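Local coordinates for protein prefoldin beta subunit 1 (Thermococcus sp., PDB 2ZQM) that acts as a molecular chaperone that stabilises a range of proteins, apparently working without ATP in archaeal de novo protein folding, at residues D44-L49 / A73-K78. Numbering follows the deposited sequence. Where two conformers were deposited one is given.
Sequences DEIESL and AELKEK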
loop_
_atom_site.group_PDB
_atom_site.type_symbol
_atom_site.label_atom_id
_atom_site.label_comp_id
_atom_site.label_asym_id
_atom_site.label_seq_id
_atom_site.Cartn_x
_atom_site.Cartn_y
_atom_site.Cartn_z
ATOM N N ASP A 44 0.386 -21.247 17.600
ATOM C CA ASP A 44 1.256 -21.567 18.723
ATOM C C ASP A 44 0.688 -20.870 19.962
ATOM O O ASP A 44 0.499 -21.491 21.009
ATOM C CB ASP A 44 2.675 -21.065 18.414
ATOM C CG ASP A 44 3.763 -21.859 19.127
ATOM O OD1 ASP A 44 4.937 -21.420 19.077
ATOM O OD2 ASP A 44 3.455 -22.915 19.727
ATOM N N GLU A 45 0.395 -19.578 19.826
ATOM C CA GLU A 45 -0.141 -18.804 20.929
ATOM C C GLU A 45 -1.511 -19.253 21.385
ATOM O O GLU A 45 -1.765 -19.342 22.584
ATOM C CB GLU A 45 -0.174 -17.315 20.565
ATOM C CG GLU A 45 -0.990 -16.472 21.540
ATOM C CD GLU A 45 -0.474 -15.047 21.683
ATOM O OE1 GLU A 45 0.241 -14.565 20.774
ATOM O OE2 GLU A 45 -0.796 -14.409 22.707
ATOM N N ILE A 46 -2.404 -19.553 20.451
ATOM C CA ILE A 46 -3.736 -19.980 20.854
ATOM C C ILE A 46 -3.665 -21.356 21.518
ATOM O O ILE A 46 -4.387 -21.636 22.470
ATOM C CB ILE A 46 -4.715 -20.023 19.644
ATOM C CG1 ILE A 46 -4.924 -18.598 19.103
ATOM C CG2 ILE A 46 -6.051 -20.670 20.049
ATOM C CD1 ILE A 46 -5.520 -17.625 20.107
ATOM N N GLU A 47 -2.791 -22.216 21.028
ATOM C CA GLU A 47 -2.698 -23.537 21.616
ATOM C C GLU A 47 -2.190 -23.501 23.054
ATOM O O GLU A 47 -2.477 -24.413 23.832
ATOM C CB GLU A 47 -1.821 -24.435 20.752
ATOM C CG GLU A 47 -2.523 -24.813 19.455
ATOM C CD GLU A 47 -1.793 -25.875 18.678
ATOM O OE1 GLU A 47 -0.549 -25.859 18.687
ATOM O OE2 GLU A 47 -2.462 -26.717 18.047
ATOM N N SER A 48 -1.464 -22.445 23.416
ATOM C CA SER A 48 -0.943 -22.338 24.780
ATOM C C SER A 48 -1.992 -21.887 25.795
ATOM O O SER A 48 -1.738 -21.910 27.000
ATOM C CB SER A 48 0.270 -21.394 24.827
ATOM O OG SER A 48 -0.117 -20.034 24.730
ATOM N N LEU A 49 -3.170 -21.480 25.324
ATOM C CA LEU A 49 -4.244 -21.036 26.216
ATOM C C LEU A 49 -4.934 -22.180 26.966
ATOM O O LEU A 49 -4.969 -23.318 26.486
ATOM C CB LEU A 49 -5.321 -20.303 25.420
ATOM C CG LEU A 49 -4.928 -19.051 24.639
ATOM C CD1 LEU A 49 -6.118 -18.583 23.836
ATOM C CD2 LEU A 49 -4.462 -17.972 25.593
ATOM N N ALA A 73 -8.689 -25.115 15.147
ATOM C CA ALA A 73 -9.037 -25.835 13.925
ATOM C C ALA A 73 -8.965 -24.937 12.696
ATOM O O ALA A 73 -8.393 -25.317 11.682
ATOM C CB ALA A 73 -10.433 -26.432 14.052
ATOM N N GLU A 74 -9.548 -23.745 12.795
ATOM C CA GLU A 74 -9.542 -22.815 11.681
ATOM C C GLU A 74 -8.122 -22.370 11.332
ATOM O O GLU A 74 -7.820 -22.135 10.169
ATOM C CB GLU A 74 -10.441 -21.612 12.005
ATOM C CG GLU A 74 -11.929 -21.973 12.023
ATOM C CD GLU A 74 -12.834 -20.810 12.400
ATOM O OE1 GLU A 74 -12.711 -19.735 11.782
ATOM O OE2 GLU A 74 -13.678 -20.974 13.308
ATOM N N LEU A 75 -7.251 -22.265 12.332
ATOM C CA LEU A 75 -5.865 -21.873 12.086
ATOM C C LEU A 75 -5.120 -23.039 11.435
ATOM O O LEU A 75 -4.294 -22.837 10.557
ATOM C CB LEU A 75 -5.169 -21.467 13.390
ATOM C CG LEU A 75 -5.342 -19.991 13.752
ATOM C CD1 LEU A 75 -4.947 -19.775 15.219
ATOM C CD2 LEU A 75 -4.500 -19.148 12.824
ATOM N N LYS A 76 -5.402 -24.263 11.873
ATOM C CA LYS A 76 -4.743 -25.418 11.255
ATOM C C LYS A 76 -5.099 -25.476 9.779
ATOM O O LYS A 76 -4.247 -25.773 8.921
ATOM C CB LYS A 76 -5.183 -26.723 11.929
ATOM C CG LYS A 76 -4.553 -26.917 13.297
ATOM C CD LYS A 76 -5.096 -28.142 14.000
ATOM C CE LYS A 76 -4.261 -28.465 15.247
ATOM N NZ LYS A 76 -4.775 -29.701 15.904
ATOM N N GLU A 77 -6.362 -25.194 9.477
ATOM C CA GLU A 77 -6.794 -25.220 8.089
ATOM C C GLU A 77 -6.096 -24.137 7.269
ATOM O O GLU A 77 -5.696 -24.367 6.128
ATOM C CB GLU A 77 -8.318 -25.059 8.010
ATOM C CG GLU A 77 -9.041 -26.317 8.466
ATOM C CD GLU A 77 -10.524 -26.116 8.578
ATOM O OE1 GLU A 77 -11.047 -25.270 7.832
ATOM O OE2 GLU A 77 -11.165 -26.806 9.398
ATOM N N LYS A 78 -5.947 -22.954 7.850
ATOM C CA LYS A 78 -5.278 -21.869 7.153
ATOM C C LYS A 78 -3.840 -22.269 6.847
ATOM O O LYS A 78 -3.324 -22.021 5.751
ATOM C CB LYS A 78 -5.275 -20.592 8.010
ATOM C CG LYS A 78 -4.582 -19.432 7.303
ATOM C CD LYS A 78 -4.693 -18.117 8.071
ATOM C CE LYS A 78 -4.056 -16.979 7.276
ATOM N NZ LYS A 78 -4.026 -15.683 8.025
#
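The carboxylate of E47 meets the side chain of K76 through one oxygen, not through a face: K76 CE lies 3.8 Å from E47 OE2, beyond that oxygen and roughly in line with its bond to CD, while OE1 is turned away. The ammonium group stops short of a salt bridge, with K76 NZ 4.3 Å from E47 OE2, so the opposite charges probably attract only loosely. Both chains are extended beyond CG and cross at about a right angle. In K76, CG stands opposite the carbonyl carbon (chi1 -75°), and the straight run that follows carries CE across to the glutamate, although neither CB points squarely at the other helix.

Beside this polar pair is the apolar one. CB of I46 and CB of L75 each point toward the other helix, and the side chains cross nearly at right angles; I46 CG1 touches L75 CD1 at 4.1 Å. With the CA atoms of these two residues 9.2 Å apart, the contact is thin, burying 104 Å² in all.

The other flat group is the E45 carbonyl. S48 OG donates to E45 O at 2.8 Å, and S48 N donates to it as well, from the same face of the carbonyl plane. K68 NZ donates hydrogen bonds to the carbonyl oxygens of E47 and L49, tying residues 47-49 to the start of helix 68-111.

The contact joins helices 6-47 and 68-111 in the antiparallel prefoldin coiled coil, near the end that carries the hairpin of strands 55-59 and 62-66. V72 touches both I46 and E47, and A42 lies against L75. From the second subunit, L62 packs on both I46 and L75, while its K57 forms a salt bridge with E45, bringing that subunit's hairpin strands against the paired helices.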